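PDB 5CEF: aspartate-semialdehyde dehydrogenase from Cryptococcus neoformans var. neoformans JEC21, which catalyses the NADPH-dependent reductive dephosphorylation of 4-phospho-L-aspartate to L-aspartate semialdehyde, the second step in making the aspartate family of amino acids. Local coordinates for residues Thr183-Ile188 with Thr247-Pro252. Residues are numbered along the deposited sequence; the frame is centred on the assembly and turned at random.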
ATOM      1  N   THR A 183      18.002  -0.684  13.585  1.00 26.35           N
ATOM      2  CA  THR A 183      17.399  -1.038  12.333  1.00 27.19           C
ATOM      3  C   THR A 183      16.491   0.137  11.921  1.00 25.50           C
ATOM      4  O   THR A 183      15.680   0.576  12.713  1.00 25.89           O
ATOM      5  CB  THR A 183      16.582  -2.350  12.457  1.00 28.04           C
ATOM      6  OG1 THR A 183      17.434  -3.444  12.813  1.00 26.21           O
ATOM      7  CG2 THR A 183      15.918  -2.683  11.134  1.00 28.20           C
ATOM      8  N   THR A 184      16.599   0.608  10.682  1.00 24.29           N
ATOM      9  CA  THR A 184      15.700   1.639  10.203  1.00 24.65           C
ATOM     10  C   THR A 184      14.646   1.091   9.247  1.00 27.25           C
ATOM     11  O   THR A 184      14.864   0.096   8.532  1.00 24.87           O
ATOM     12  CB  THR A 184      16.419   2.793   9.474  1.00 25.07           C
ATOM     13  OG1 THR A 184      16.996   2.312   8.265  1.00 26.41           O
ATOM     14  CG2 THR A 184      17.488   3.379  10.336  1.00 24.30           C
ATOM     15  N   LEU A 185      13.488   1.762   9.273  1.00 26.66           N
ATOM     16  CA  LEU A 185      12.411   1.538   8.343  1.00 25.43           C
ATOM     17  C   LEU A 185      12.135   2.885   7.693  1.00 25.00           C
ATOM     18  O   LEU A 185      11.449   3.744   8.252  1.00 23.99           O
ATOM     19  CB  LEU A 185      11.174   1.017   9.056  1.00 26.72           C
ATOM     20  CG  LEU A 185      11.176  -0.402   9.605  1.00 27.55           C
ATOM     21  CD1 LEU A 185      12.166  -0.545  10.732  1.00 31.80           C
ATOM     22  CD2 LEU A 185       9.799  -0.783  10.134  1.00 26.38           C
ATOM     23  N   GLN A 186      12.667   3.076   6.494  1.00 24.91           N
ATOM     24  CA  GLN A 186      12.684   4.377   5.881  1.00 24.75           C
ATOM     25  C   GLN A 186      11.580   4.510   4.854  1.00 23.20           C
ATOM     26  O   GLN A 186      11.335   3.629   4.080  1.00 22.50           O
ATOM     27  CB  GLN A 186      14.102   4.674   5.333  1.00 25.06           C
ATOM     28  CG  GLN A 186      15.142   4.584   6.465  1.00 26.20           C
ATOM     29  CD  GLN A 186      16.587   4.837   6.060  1.00 26.26           C
ATOM     30  OE1 GLN A 186      17.513   4.256   6.647  1.00 27.15           O
ATOM     31  NE2 GLN A 186      16.790   5.708   5.104  1.00 26.03           N
ATOM     32  N   ALA A 187      10.910   5.648   4.906  1.00 23.87           N
ATOM     33  CA  ALA A 187       9.892   6.041   3.972  1.00 25.07           C
ATOM     34  C   ALA A 187      10.497   6.338   2.633  1.00 23.30           C
ATOM     35  O   ALA A 187      11.700   6.497   2.532  1.00 23.23           O
ATOM     36  CB  ALA A 187       9.151   7.275   4.510  1.00 25.20           C
ATOM     37  N   ILE A 188       9.627   6.530   1.646  1.00 25.08           N
ATOM     38  CA  ILE A 188      10.057   6.776   0.251  1.00 29.25           C
ATOM     39  C   ILE A 188      10.316   8.241  -0.106  1.00 29.84           C
ATOM     40  O   ILE A 188      11.074   8.483  -0.995  1.00 31.07           O
ATOM     41  CB  ILE A 188       9.081   6.161  -0.805  1.00 29.10           C
ATOM     42  CG1 ILE A 188       7.725   6.854  -0.837  1.00 30.55           C
ATOM     43  CG2 ILE A 188       8.809   4.703  -0.492  1.00 31.19           C
ATOM     44  CD1 ILE A 188       7.588   7.847  -1.942  1.00 34.11           C
ATOM     45  N   THR A 247      21.240  -1.669  10.167  1.00 28.33           N
ATOM     46  CA  THR A 247      20.632  -2.247   8.996  1.00 27.82           C
ATOM     47  C   THR A 247      19.562  -1.253   8.573  1.00 27.31           C
ATOM     48  O   THR A 247      18.796  -0.791   9.413  1.00 23.34           O
ATOM     49  CB  THR A 247      19.977  -3.577   9.327  1.00 31.15           C
ATOM     50  OG1 THR A 247      20.894  -4.463   9.984  1.00 31.13           O
ATOM     51  CG2 THR A 247      19.518  -4.218   8.079  1.00 35.46           C
ATOM     52  N   CYS A 248      19.538  -0.882   7.294  1.00 25.72           N
ATOM     53  CA  CYS A 248      18.645   0.164   6.812  1.00 24.39           C
ATOM     54  C   CYS A 248      17.741  -0.405   5.768  1.00 25.44           C
ATOM     55  O   CYS A 248      18.198  -1.041   4.808  1.00 25.75           O
ATOM     56  CB  CYS A 248      19.435   1.302   6.209  1.00 25.04           C
ATOM     57  SG  CYS A 248      20.375   2.227   7.444  1.00 26.03           S
ATOM     58  N   THR A 249      16.431  -0.267   5.976  1.00 26.68           N
ATOM     59  CA  THR A 249      15.471  -0.843   5.048  1.00 26.16           C
ATOM     60  C   THR A 249      14.566   0.232   4.531  1.00 27.38           C
ATOM     61  O   THR A 249      14.419   1.277   5.155  1.00 28.57           O
ATOM     62  CB  THR A 249      14.609  -1.904   5.697  1.00 24.66           C
ATOM     63  OG1 THR A 249      13.685  -1.270   6.572  1.00 26.40           O
ATOM     64  CG2 THR A 249      15.439  -2.853   6.467  1.00 23.79           C
ATOM     65  N   ARG A 250      13.943  -0.046   3.390  1.00 26.72           N
ATOM     66  CA  ARG A 250      12.918   0.824   2.836  1.00 26.19           C
ATOM     67  C   ARG A 250      11.562   0.133   2.984  1.00 25.36           C
ATOM     68  O   ARG A 250      11.462  -1.059   2.739  1.00 24.31           O
ATOM     69  CB  ARG A 250      13.195   1.084   1.387  1.00 26.06           C
ATOM     70  CG  ARG A 250      12.227   2.044   0.738  1.00 26.82           C
ATOM     71  CD  ARG A 250      12.686   3.460   0.975  1.00 27.06           C
ATOM     72  NE  ARG A 250      13.935   3.743   0.259  1.00 28.67           N
ATOM     73  CZ  ARG A 250      14.663   4.848   0.462  1.00 32.23           C
ATOM     74  NH1 ARG A 250      14.324   5.742   1.405  1.00 33.29           N
ATOM     75  NH2 ARG A 250      15.760   5.061  -0.242  1.00 30.22           N
ATOM     76  N   VAL A 251      10.534   0.895   3.359  1.00 23.82           N
ATOM     77  CA  VAL A 251       9.187   0.359   3.548  1.00 24.10           C
ATOM     78  C   VAL A 251       8.212   1.207   2.737  1.00 25.59           C
ATOM     79  O   VAL A 251       8.537   2.304   2.330  1.00 23.30           O
ATOM     80  CB  VAL A 251       8.778   0.382   5.020  1.00 25.21           C
ATOM     81  CG1 VAL A 251       9.585  -0.624   5.819  1.00 25.39           C
ATOM     82  CG2 VAL A 251       8.945   1.775   5.634  1.00 24.54           C
ATOM     83  N   PRO A 252       7.027   0.667   2.441  1.00 28.50           N
ATOM     84  CA  PRO A 252       6.052   1.391   1.653  1.00 26.56           C
ATOM     85  C   PRO A 252       5.250   2.405   2.452  1.00 25.94           C
ATOM     86  O   PRO A 252       4.025   2.235   2.684  1.00 24.77           O
ATOM     87  CB  PRO A 252       5.160   0.299   1.118  1.00 26.17           C
ATOM     88  CG  PRO A 252       5.378  -0.893   1.975  1.00 26.89           C
ATOM     89  CD  PRO A 252       6.513  -0.638   2.880  1.00 29.62           C
TER
HETATM   90  O   HOH W   1      20.268  -4.141  12.549  1.00 31.58           O
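Thr184 and Thr249 meet where two parallel strands pair in register, from Thr183 beside Thr247 to Gln186 beside Arg250. The carbonyl O of Thr184 takes two donors from one residue: Thr249 N, from above the carbonyl plane, and Thr249 OG1 at 2.7 Å, in that plane on a lone pair. The hydroxyl gets there because chi1 of 73° sets it between its own N and carbonyl carbon. The ladder continues with Gln186 N to Thr249 O and Val251 N to Gln186 O.

From Arg250, CB and CG run past Gln186 O, and CD lies 3.4 Å from that oxygen; bends at chi2 and chi3 then fold the chain back to the loop after strand 177-186, where NH1 donates to Ala187 O at 3.0 Å, at the guanidinium edge and 21° out of its plane. On the same face, Thr184 OG1 donates a hydrogen bond to Gln186 OE1 at 2.6 Å, on an in-plane lone pair, while Cys248 SG rests 3.6 Å from OE1. Gln186 NE2 is hydrogen-bonded to Glu212 OE2.

Strand 243-250 is outermost in this chain's mixed sheet, with 177-186 between it and 257-265. Helices 158-174 and 212-224 cover the face of Thr184, Gln186 and Cys248, where Gln186 nears His257, the predicted proton acceptor; Leu185 and Thr249 pack on Thr249 and Leu185 of a second subunit.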